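Local coordinates for protein putative ring-cleaving dioxygenase MhqO (Bacillus subtilis subsp. subtilis, PDB 3OAJ) that probably acts as an iron-dependent extradiol dioxygenase that cleaves aromatic rings and may contribute to the breakdown of aromatic compounds, at residues V16-L30 against V117-I129. Numbering follows the deposited sequence.
Sequences VGHPQENTDFYAGVL and VEFDDPHGLHLEI
Two side-chain hydrogen bonds tie helix 19-29 to the hairpin turn 121-124. Tyr26, long enough to carry its hydroxyl to the buried Asp121, donates from OH to OD2 at 2.6 Å, meeting that oxygen on its anti side but somewhat out of the carboxylate plane. His123 NE2 gives a fairly straight bond (160°) to the anti lone pair of Glu21 OE1, 2.9 Å away; the extended glutamate carries its carboxylate to the ring edge, where the two planes lie nearly coplanar. A water joins Asn22 ND2, Asp121 OD2 and His123 ND1. While OD2 faces the helix, Asp121 OD1 holds its own loop, accepting from His123 N, which closes an Asx turn, and from Leu125 N on the opposite face.

In CH-pi packing, slim Gly17 lays CA over the His123 ring, 3.7 Å from its centroid. Phe25, its CG anti to the backbone N (chi1 -165°), turns one face to Asp121 CA and the apolar CD of Pro122, while its CZ meets the edge of Phe119 at CE2, 3.8 Å away.

Branched aliphatics fill in around the aromatics: Leu127 CD2 touches Leu30 CD1 at 3.9 Å, and Val16 CG1 meets Leu125 CD1. Helix 19-29 thus packs on the antiparallel hairpin 114-120/126-131 within the first vicinal oxygen chelate (VOC) region, a fold built from paired βαβββ modules.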
# COMPACT_ATOMS: atom_id res chain seq x y z
N VAL A 16 4.04 -4.71 -10.45
CA VAL A 16 3.24 -4.23 -11.58
C VAL A 16 4.05 -4.22 -12.87
O VAL A 16 5.14 -4.79 -12.92
CB VAL A 16 2.63 -2.82 -11.29
CG1 VAL A 16 1.61 -2.89 -10.14
CG2 VAL A 16 3.73 -1.79 -11.02
N GLY A 17 3.52 -3.57 -13.91
CA GLY A 17 4.14 -3.50 -15.24
C GLY A 17 4.99 -2.26 -15.45
O GLY A 17 5.60 -1.76 -14.51
N HIS A 18 5.02 -1.77 -16.68
CA HIS A 18 5.87 -0.64 -17.06
C HIS A 18 5.77 0.55 -16.10
O HIS A 18 4.66 0.99 -15.79
CB HIS A 18 5.46 -0.17 -18.47
CG HIS A 18 6.49 0.67 -19.16
ND1 HIS A 18 6.84 1.94 -18.72
CD2 HIS A 18 7.22 0.44 -20.28
CE1 HIS A 18 7.75 2.44 -19.53
NE2 HIS A 18 7.99 1.56 -20.49
N PRO A 19 6.93 1.11 -15.67
CA PRO A 19 6.89 2.27 -14.77
C PRO A 19 6.16 3.50 -15.29
O PRO A 19 5.58 4.22 -14.48
CB PRO A 19 8.38 2.57 -14.50
CG PRO A 19 9.11 1.95 -15.65
CD PRO A 19 8.32 0.74 -16.03
N GLN A 20 6.17 3.75 -16.60
CA GLN A 20 5.43 4.90 -17.12
C GLN A 20 3.92 4.70 -17.00
O GLN A 20 3.19 5.63 -16.65
CB GLN A 20 5.82 5.25 -18.56
CG GLN A 20 5.18 6.54 -19.07
CD GLN A 20 5.67 7.78 -18.32
OE1 GLN A 20 6.78 8.24 -18.57
NE2 GLN A 20 4.87 8.29 -17.40
N GLU A 21 3.46 3.49 -17.30
CA GLU A 21 2.04 3.14 -17.16
C GLU A 21 1.59 3.22 -15.70
O GLU A 21 0.54 3.79 -15.38
CB GLU A 21 1.79 1.74 -17.73
CG GLU A 21 2.01 1.64 -19.22
CD GLU A 21 1.90 0.21 -19.74
OE1 GLU A 21 1.47 -0.69 -18.97
OE2 GLU A 21 2.22 0.01 -20.93
N ASN A 22 2.41 2.66 -14.81
CA ASN A 22 2.17 2.73 -13.38
C ASN A 22 2.05 4.19 -12.92
O ASN A 22 1.08 4.57 -12.27
CB ASN A 22 3.32 2.01 -12.67
CG ASN A 22 3.25 2.08 -11.15
OD1 ASN A 22 4.17 2.57 -10.51
ND2 ASN A 22 2.18 1.55 -10.58
N THR A 23 3.02 5.01 -13.32
CA THR A 23 3.03 6.40 -12.90
C THR A 23 1.85 7.19 -13.48
O THR A 23 1.25 8.03 -12.79
CB THR A 23 4.39 7.06 -13.26
OG1 THR A 23 5.44 6.35 -12.59
CG2 THR A 23 4.43 8.54 -12.88
N ASP A 24 1.56 6.98 -14.77
CA ASP A 24 0.42 7.66 -15.38
C ASP A 24 -0.87 7.35 -14.63
O ASP A 24 -1.74 8.22 -14.53
CB ASP A 24 0.27 7.28 -16.86
CG ASP A 24 1.31 7.94 -17.76
OD1 ASP A 24 1.99 8.90 -17.33
OD2 ASP A 24 1.43 7.46 -18.90
N PHE A 25 -0.99 6.15 -14.06
CA PHE A 25 -2.19 5.86 -13.29
C PHE A 25 -2.16 6.50 -11.89
O PHE A 25 -3.06 7.27 -11.53
CB PHE A 25 -2.47 4.36 -13.20
CG PHE A 25 -3.87 4.06 -12.73
CD1 PHE A 25 -4.94 4.16 -13.61
CD2 PHE A 25 -4.11 3.67 -11.40
CE1 PHE A 25 -6.22 3.90 -13.18
CE2 PHE A 25 -5.41 3.41 -10.97
CZ PHE A 25 -6.46 3.51 -11.87
N TYR A 26 -1.12 6.19 -11.12
CA TYR A 26 -1.08 6.61 -9.71
C TYR A 26 -0.87 8.10 -9.52
O TYR A 26 -1.51 8.69 -8.65
CB TYR A 26 -0.13 5.71 -8.88
CG TYR A 26 -0.77 4.35 -8.71
CD1 TYR A 26 -1.60 4.08 -7.61
CD2 TYR A 26 -0.58 3.34 -9.66
CE1 TYR A 26 -2.23 2.88 -7.47
CE2 TYR A 26 -1.22 2.11 -9.53
CZ TYR A 26 -2.03 1.89 -8.42
OH TYR A 26 -2.66 0.69 -8.26
N ALA A 27 -0.03 8.72 -10.37
CA ALA A 27 0.11 10.18 -10.37
C ALA A 27 -0.90 10.85 -11.30
O ALA A 27 -1.63 11.75 -10.87
CB ALA A 27 1.55 10.59 -10.76
N GLY A 28 -0.96 10.41 -12.55
CA GLY A 28 -1.82 11.03 -13.56
C GLY A 28 -3.31 10.97 -13.26
O GLY A 28 -4.01 11.99 -13.32
N VAL A 29 -3.80 9.79 -12.93
CA VAL A 29 -5.24 9.62 -12.67
C VAL A 29 -5.57 9.86 -11.19
O VAL A 29 -6.44 10.67 -10.86
CB VAL A 29 -5.73 8.24 -13.17
CG1 VAL A 29 -7.20 8.02 -12.83
CG2 VAL A 29 -5.52 8.13 -14.69
N LEU A 30 -4.85 9.18 -10.30
CA LEU A 30 -5.18 9.23 -8.88
C LEU A 30 -4.60 10.44 -8.15
O LEU A 30 -4.98 10.71 -7.01
CB LEU A 30 -4.81 7.92 -8.15
CG LEU A 30 -5.55 6.67 -8.66
CD1 LEU A 30 -5.24 5.51 -7.75
CD2 LEU A 30 -7.05 6.89 -8.73
N VAL A 117 -16.57 2.67 -4.74
CA VAL A 117 -16.32 2.59 -6.17
C VAL A 117 -15.19 1.58 -6.36
O VAL A 117 -14.09 1.77 -5.81
CB VAL A 117 -15.92 3.97 -6.75
CG1 VAL A 117 -15.54 3.87 -8.24
CG2 VAL A 117 -17.06 4.96 -6.57
N GLU A 118 -15.46 0.52 -7.12
CA GLU A 118 -14.49 -0.54 -7.39
C GLU A 118 -13.96 -0.38 -8.79
O GLU A 118 -14.72 -0.20 -9.73
CB GLU A 118 -15.14 -1.93 -7.26
CG GLU A 118 -15.86 -2.17 -5.93
CD GLU A 118 -14.90 -2.37 -4.78
OE1 GLU A 118 -13.85 -3.05 -4.96
OE2 GLU A 118 -15.19 -1.84 -3.70
N PHE A 119 -12.64 -0.50 -8.94
CA PHE A 119 -12.00 -0.43 -10.25
C PHE A 119 -10.62 -1.09 -10.19
O PHE A 119 -10.07 -1.28 -9.10
CB PHE A 119 -11.88 1.02 -10.73
CG PHE A 119 -11.13 1.92 -9.77
CD1 PHE A 119 -11.73 2.39 -8.60
CD2 PHE A 119 -9.82 2.32 -10.06
CE1 PHE A 119 -11.06 3.24 -7.72
CE2 PHE A 119 -9.14 3.16 -9.19
CZ PHE A 119 -9.75 3.64 -8.01
N ASP A 120 -10.07 -1.43 -11.35
CA ASP A 120 -8.72 -1.97 -11.42
C ASP A 120 -7.74 -0.93 -11.91
O ASP A 120 -8.09 -0.03 -12.69
CB ASP A 120 -8.66 -3.19 -12.36
CG ASP A 120 -9.28 -4.45 -11.77
OD1 ASP A 120 -9.68 -4.45 -10.58
OD2 ASP A 120 -9.33 -5.47 -12.49
N ASP A 121 -6.48 -1.06 -11.50
CA ASP A 121 -5.41 -0.28 -12.11
C ASP A 121 -5.01 -0.95 -13.43
O ASP A 121 -5.56 -2.00 -13.77
CB ASP A 121 -4.26 -0.03 -11.10
CG ASP A 121 -3.20 -1.14 -11.05
OD1 ASP A 121 -3.30 -2.20 -11.71
OD2 ASP A 121 -2.21 -0.91 -10.31
N PRO A 122 -4.09 -0.33 -14.20
CA PRO A 122 -3.78 -0.83 -15.55
C PRO A 122 -3.15 -2.22 -15.57
O PRO A 122 -3.14 -2.87 -16.63
CB PRO A 122 -2.79 0.20 -16.09
CG PRO A 122 -3.01 1.41 -15.27
CD PRO A 122 -3.37 0.92 -13.91
N HIS A 123 -2.63 -2.66 -14.43
CA HIS A 123 -1.94 -3.94 -14.38
C HIS A 123 -2.72 -5.02 -13.62
O HIS A 123 -2.22 -6.10 -13.37
CB HIS A 123 -0.52 -3.72 -13.86
CG HIS A 123 0.25 -2.72 -14.67
ND1 HIS A 123 0.91 -1.64 -14.12
CD2 HIS A 123 0.43 -2.63 -16.01
CE1 HIS A 123 1.47 -0.94 -15.09
NE2 HIS A 123 1.20 -1.52 -16.25
N GLY A 124 -3.98 -4.71 -13.30
CA GLY A 124 -4.90 -5.67 -12.72
C GLY A 124 -5.11 -5.63 -11.22
O GLY A 124 -5.89 -6.41 -10.69
N LEU A 125 -4.43 -4.73 -10.50
CA LEU A 125 -4.69 -4.67 -9.05
C LEU A 125 -6.11 -4.18 -8.79
O LEU A 125 -6.59 -3.30 -9.51
CB LEU A 125 -3.70 -3.74 -8.36
CG LEU A 125 -2.20 -4.09 -8.40
CD1 LEU A 125 -1.34 -2.94 -7.85
CD2 LEU A 125 -1.96 -5.38 -7.63
N HIS A 126 -6.76 -4.74 -7.78
CA HIS A 126 -8.10 -4.29 -7.40
C HIS A 126 -8.04 -3.13 -6.43
O HIS A 126 -7.41 -3.24 -5.35
CB HIS A 126 -8.93 -5.40 -6.73
CG HIS A 126 -9.13 -6.65 -7.54
ND1 HIS A 126 -9.38 -6.64 -8.90
CD2 HIS A 126 -9.18 -7.95 -7.16
CE1 HIS A 126 -9.55 -7.88 -9.32
NE2 HIS A 126 -9.44 -8.69 -8.28
N LEU A 127 -8.71 -2.03 -6.77
CA LEU A 127 -8.72 -0.82 -5.95
C LEU A 127 -10.16 -0.45 -5.63
O LEU A 127 -11.10 -0.84 -6.35
CB LEU A 127 -8.06 0.33 -6.71
CG LEU A 127 -6.53 0.41 -6.79
CD1 LEU A 127 -5.90 -0.78 -7.49
CD2 LEU A 127 -6.12 1.74 -7.46
N GLU A 128 -10.34 0.37 -4.60
CA GLU A 128 -11.65 0.93 -4.32
C GLU A 128 -11.49 2.29 -3.68
O GLU A 128 -10.45 2.56 -3.07
CB GLU A 128 -12.52 -0.00 -3.46
CG GLU A 128 -11.96 -0.24 -2.08
CD GLU A 128 -12.72 -1.23 -1.21
OE1 GLU A 128 -13.61 -1.98 -1.70
OE2 GLU A 128 -12.39 -1.25 -0.01
N ILE A 129 -12.51 3.12 -3.84
CA ILE A 129 -12.56 4.44 -3.19
C ILE A 129 -13.80 4.52 -2.31
O ILE A 129 -14.87 4.08 -2.72
CB ILE A 129 -12.52 5.59 -4.26
CG1 ILE A 129 -11.10 5.75 -4.79
CG2 ILE A 129 -13.00 6.91 -3.70
CD1 ILE A 129 -11.01 6.60 -6.06
O HOH W 1 0.06 -0.09 -11.88